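Local coordinates for invasion protein InvA (Salmonella enterica, PDB 2X49), which serves in the export apparatus of the Salmonella type III secretion system and is involved in invasion of the intestinal epithelium, at residues V73-S84 with G119-L129. Sequence-based numbering, arbitrary orientation.
Sequences VYFDLMRVVNYS and GYVLRNALDEL
Arg-79 and Arg-123 form the hydrogen-bonded pair of a short antiparallel strand pairing, 78-80 with 122-124, at one edge of a four-stranded sheet. Arg-79 N gives to Arg-123 O at 2.9 Å, and Arg-123 N returns to Arg-79 O. Past the strands, Val-81 N reaches Val-121 O. Asn-82 then continues the pairing with its side chain. Its OD1 takes the N-H of Val-121 at 2.9 Å, almost straight at 176°, with the donor tilted from the amide plane. Chi1 of 64° sets CG between backbone N and carbonyl carbon, which turns the amide toward segment 119-129.

Both arginine side chains lie on one face of the sheet and meet Glu-128 of helix 125-139. Arg-79 is extended from CG to NE, and its NH1 meets Glu-128 OE1 at 2.8 Å on the syn side. Arg-123 bends at chi3 (-76°) and brings NH1 to the same oxygen at 2.9 Å, nearly along the C-O axis. OE1 lies at the edge of each guanidinium. Val-81 CG2 sits over the centre of the Arg-123 guanidinium, 3.8 Å above its plane. Asp-289 pairs with both arginines and Lys-288 with Glu-128 OE2, so the two acidic residues probably offset much of the positive charge gathered here.

On the other face, Met-78 CE touches Leu-122 CB, and Val-80 CG1 packs on Tyr-120. Ser-84 OG donates to Tyr-120 OH at the ring edge, 2.9 Å away; that hydroxyl also bonds Glu-86.

At the helix start, Ala-125 CB fits against Tyr-74 O at 3.4 Å, at the start of the type I turn from Tyr-74 to Leu-77. Asn-124 OD1 accepts from Asp-127 N. The arrangement is an antiparallel edge strand that leads into a helix with an asparagine N-cap, within the C-terminal domain of this FHIPEP-family protein.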
loop_
_atom_site.group_PDB
_atom_site.type_symbol
_atom_site.label_atom_id
_atom_site.label_comp_id
_atom_site.label_asym_id
_atom_site.label_seq_id
_atom_site.Cartn_x
_atom_site.Cartn_y
_atom_site.Cartn_z
ATOM N N VAL A 73 11.225 7.432 12.632
ATOM C CA VAL A 73 10.180 8.386 12.884
ATOM C C VAL A 73 10.748 9.446 13.822
ATOM O O VAL A 73 11.104 9.112 14.931
ATOM C CB VAL A 73 8.949 7.717 13.574
ATOM C CG1 VAL A 73 7.868 8.766 13.965
ATOM C CG2 VAL A 73 8.338 6.632 12.706
ATOM N N TYR A 74 10.827 10.684 13.363
ATOM C CA TYR A 74 11.295 11.815 14.222
ATOM C C TYR A 74 10.111 12.360 14.971
ATOM O O TYR A 74 9.444 13.304 14.571
ATOM C CB TYR A 74 12.106 12.878 13.417
ATOM C CG TYR A 74 13.467 12.355 13.021
ATOM C CD1 TYR A 74 14.561 12.453 13.883
ATOM C CD2 TYR A 74 13.692 11.735 11.790
ATOM C CE1 TYR A 74 15.743 11.933 13.591
ATOM C CE2 TYR A 74 14.893 11.223 11.474
ATOM C CZ TYR A 74 15.938 11.334 12.355
ATOM O OH TYR A 74 17.175 10.803 12.073
ATOM N N PHE A 75 9.903 11.780 16.138
ATOM C CA PHE A 75 8.720 12.016 16.980
ATOM C C PHE A 75 8.492 13.484 17.327
ATOM O O PHE A 75 7.346 13.931 17.491
ATOM C CB PHE A 75 8.756 11.207 18.285
ATOM C CG PHE A 75 8.607 9.724 18.075
ATOM C CD1 PHE A 75 7.383 9.198 17.764
ATOM C CD2 PHE A 75 9.715 8.878 18.112
ATOM C CE1 PHE A 75 7.237 7.831 17.541
ATOM C CE2 PHE A 75 9.575 7.493 17.871
ATOM C CZ PHE A 75 8.339 6.993 17.603
ATOM N N ASP A 76 9.578 14.217 17.415
ATOM C CA ASP A 76 9.527 15.635 17.840
ATOM C C ASP A 76 9.513 16.620 16.648
ATOM O O ASP A 76 9.500 17.834 16.838
ATOM C CB ASP A 76 10.693 15.944 18.806
ATOM C CG ASP A 76 10.748 14.973 20.011
ATOM O OD1 ASP A 76 9.685 14.554 20.481
ATOM O OD2 ASP A 76 11.871 14.605 20.429
ATOM N N LEU A 77 9.515 16.072 15.424
ATOM C CA LEU A 77 9.572 16.885 14.158
ATOM C C LEU A 77 8.309 16.619 13.312
ATOM O O LEU A 77 7.431 15.870 13.697
ATOM C CB LEU A 77 10.852 16.602 13.339
ATOM C CG LEU A 77 12.243 16.723 14.024
ATOM C CD1 LEU A 77 13.421 16.379 13.128
ATOM C CD2 LEU A 77 12.346 18.179 14.565
ATOM N N MET A 78 8.274 17.292 12.164
ATOM C CA MET A 78 7.196 17.227 11.179
ATOM C C MET A 78 7.751 16.756 9.850
ATOM O O MET A 78 8.761 17.235 9.373
ATOM C CB MET A 78 6.556 18.612 10.981
ATOM C CG MET A 78 5.907 19.156 12.184
ATOM S SD MET A 78 4.452 18.247 12.689
ATOM C CE MET A 78 3.298 18.771 11.391
ATOM N N ARG A 79 7.009 15.884 9.185
ATOM C CA ARG A 79 7.439 15.444 7.858
ATOM C C ARG A 79 6.874 16.294 6.741
ATOM O O ARG A 79 5.670 16.567 6.717
ATOM C CB ARG A 79 7.047 13.992 7.632
ATOM C CG ARG A 79 7.609 13.512 6.320
ATOM C CD ARG A 79 7.265 12.089 5.890
ATOM N NE ARG A 79 7.398 12.014 4.427
ATOM C CZ ARG A 79 6.614 11.318 3.611
ATOM N NH1 ARG A 79 5.620 10.582 4.094
ATOM N NH2 ARG A 79 6.820 11.366 2.291
ATOM N N VAL A 80 7.760 16.669 5.819
ATOM C CA VAL A 80 7.403 17.400 4.571
ATOM C C VAL A 80 7.130 16.375 3.497
ATOM O O VAL A 80 8.010 15.819 2.866
ATOM C CB VAL A 80 8.485 18.404 4.083
ATOM C CG1 VAL A 80 7.898 19.341 2.971
ATOM C CG2 VAL A 80 8.968 19.272 5.232
ATOM N N VAL A 81 5.851 16.164 3.260
ATOM C CA VAL A 81 5.400 15.078 2.319
ATOM C C VAL A 81 5.799 15.335 0.878
ATOM O O VAL A 81 6.314 14.455 0.197
ATOM C CB VAL A 81 3.878 14.787 2.453
ATOM C CG1 VAL A 81 3.374 13.706 1.447
ATOM C CG2 VAL A 81 3.501 14.371 3.919
ATOM N N ASN A 82 5.582 16.556 0.427
ATOM C CA ASN A 82 5.910 16.984 -0.945
ATOM C C ASN A 82 7.148 17.874 -0.990
ATOM O O ASN A 82 7.214 18.897 -1.656
ATOM C CB ASN A 82 4.706 17.634 -1.645
ATOM C CG ASN A 82 4.252 18.917 -0.972
ATOM O OD1 ASN A 82 4.605 19.165 0.167
ATOM N ND2 ASN A 82 3.457 19.730 -1.671
ATOM N N TYR A 83 8.165 17.403 -0.298
ATOM C CA TYR A 83 9.480 18.100 -0.279
ATOM C C TYR A 83 10.048 18.395 -1.672
ATOM O O TYR A 83 9.869 17.648 -2.634
ATOM C CB TYR A 83 10.500 17.244 0.473
ATOM C CG TYR A 83 11.825 17.931 0.687
ATOM C CD1 TYR A 83 12.015 18.813 1.735
ATOM C CD2 TYR A 83 12.892 17.695 -0.172
ATOM C CE1 TYR A 83 13.237 19.464 1.923
ATOM C CE2 TYR A 83 14.145 18.332 0.017
ATOM C CZ TYR A 83 14.303 19.214 1.063
ATOM O OH TYR A 83 15.540 19.826 1.217
ATOM N N SER A 84 10.693 19.545 -1.754
ATOM C CA SER A 84 11.633 19.867 -2.828
ATOM C C SER A 84 12.853 20.618 -2.318
ATOM O O SER A 84 12.870 21.174 -1.218
ATOM C CB SER A 84 10.979 20.659 -3.931
ATOM O OG SER A 84 10.918 22.037 -3.625
ATOM N N GLY A 119 2.788 26.262 0.601
ATOM C CA GLY A 119 1.962 25.210 0.013
ATOM C C GLY A 119 2.482 23.802 0.112
ATOM O O GLY A 119 1.988 22.896 -0.553
ATOM N N TYR A 120 3.508 23.652 0.925
ATOM C CA TYR A 120 4.018 22.317 1.367
ATOM C C TYR A 120 2.985 21.683 2.294
ATOM O O TYR A 120 2.204 22.361 2.994
ATOM C CB TYR A 120 5.424 22.401 2.026
ATOM C CG TYR A 120 6.524 22.764 1.027
ATOM C CD1 TYR A 120 7.162 21.786 0.273
ATOM C CD2 TYR A 120 6.907 24.079 0.825
ATOM C CE1 TYR A 120 8.148 22.116 -0.659
ATOM C CE2 TYR A 120 7.890 24.416 -0.127
ATOM C CZ TYR A 120 8.516 23.427 -0.841
ATOM O OH TYR A 120 9.482 23.732 -1.784
ATOM N N VAL A 121 2.917 20.368 2.185
ATOM C CA VAL A 121 2.026 19.561 2.995
ATOM C C VAL A 121 2.841 18.853 4.055
ATOM O O VAL A 121 3.852 18.233 3.761
ATOM C CB VAL A 121 1.274 18.526 2.115
ATOM C CG1 VAL A 121 0.601 17.494 2.962
ATOM C CG2 VAL A 121 0.275 19.228 1.203
ATOM N N LEU A 122 2.395 19.002 5.298
ATOM C CA LEU A 122 3.083 18.410 6.446
ATOM C C LEU A 122 2.270 17.309 7.074
ATOM O O LEU A 122 1.032 17.287 7.063
ATOM C CB LEU A 122 3.415 19.460 7.518
ATOM C CG LEU A 122 4.202 20.700 7.137
ATOM C CD1 LEU A 122 4.032 21.712 8.280
ATOM C CD2 LEU A 122 5.687 20.449 6.912
ATOM N N ARG A 123 3.004 16.362 7.596
ATOM C CA ARG A 123 2.437 15.273 8.364
ATOM C C ARG A 123 3.114 15.143 9.743
ATOM O O ARG A 123 4.333 15.141 9.852
ATOM C CB ARG A 123 2.622 13.964 7.574
ATOM C CG ARG A 123 1.795 12.817 8.007
ATOM C CD ARG A 123 2.029 11.574 7.102
ATOM N NE ARG A 123 1.337 11.757 5.825
ATOM C CZ ARG A 123 1.586 11.094 4.691
ATOM N NH1 ARG A 123 2.556 10.197 4.614
ATOM N NH2 ARG A 123 0.884 11.404 3.610
ATOM N N ASN A 124 2.299 15.032 10.785
ATOM C CA ASN A 124 2.851 14.756 12.116
ATOM C C ASN A 124 3.390 13.369 12.251
ATOM O O ASN A 124 3.078 12.436 11.484
ATOM C CB ASN A 124 1.887 15.071 13.252
ATOM C CG ASN A 124 0.743 14.136 13.354
ATOM O OD1 ASN A 124 0.900 12.914 13.373
ATOM N ND2 ASN A 124 -0.454 14.710 13.498
ATOM N N ALA A 125 4.248 13.247 13.234
ATOM C CA ALA A 125 5.100 12.096 13.354
ATOM C C ALA A 125 4.316 10.780 13.588
ATOM O O ALA A 125 4.617 9.737 12.968
ATOM C CB ALA A 125 6.229 12.295 14.369
ATOM N N LEU A 126 3.288 10.839 14.425
ATOM C CA LEU A 126 2.479 9.622 14.745
ATOM C C LEU A 126 1.625 9.211 13.530
ATOM O O LEU A 126 1.404 8.033 13.256
ATOM C CB LEU A 126 1.668 9.803 16.025
ATOM C CG LEU A 126 2.489 9.783 17.317
ATOM C CD1 LEU A 126 1.588 10.039 18.549
ATOM C CD2 LEU A 126 3.265 8.492 17.484
ATOM N N ASP A 127 1.231 10.207 12.751
ATOM C CA ASP A 127 0.473 9.965 11.517
ATOM C C ASP A 127 1.336 9.306 10.463
ATOM O O ASP A 127 0.891 8.441 9.706
ATOM C CB ASP A 127 -0.143 11.249 10.961
ATOM C CG ASP A 127 -1.368 11.697 11.760
ATOM O OD1 ASP A 127 -1.960 10.882 12.522
ATOM O OD2 ASP A 127 -1.758 12.876 11.635
ATOM N N GLU A 128 2.583 9.731 10.417
ATOM C CA GLU A 128 3.549 9.134 9.491
ATOM C C GLU A 128 3.838 7.675 9.919
ATOM O O GLU A 128 3.893 6.778 9.104
ATOM C CB GLU A 128 4.846 9.960 9.403
ATOM C CG GLU A 128 5.934 9.281 8.573
ATOM C CD GLU A 128 5.677 9.293 7.066
ATOM O OE1 GLU A 128 4.606 9.763 6.602
ATOM O OE2 GLU A 128 6.572 8.814 6.339
ATOM N N LEU A 129 3.944 7.452 11.206
ATOM C CA LEU A 129 4.294 6.122 11.726
ATOM C C LEU A 129 3.163 5.148 11.399
ATOM O O LEU A 129 3.379 4.060 10.918
ATOM C CB LEU A 129 4.493 6.148 13.235
ATOM C CG LEU A 129 4.734 4.761 13.893
ATOM C CD1 LEU A 129 5.879 4.014 13.259
ATOM C CD2 LEU A 129 4.955 4.948 15.369
HETATM O O HOH W 1 4.288 15.494 15.135
#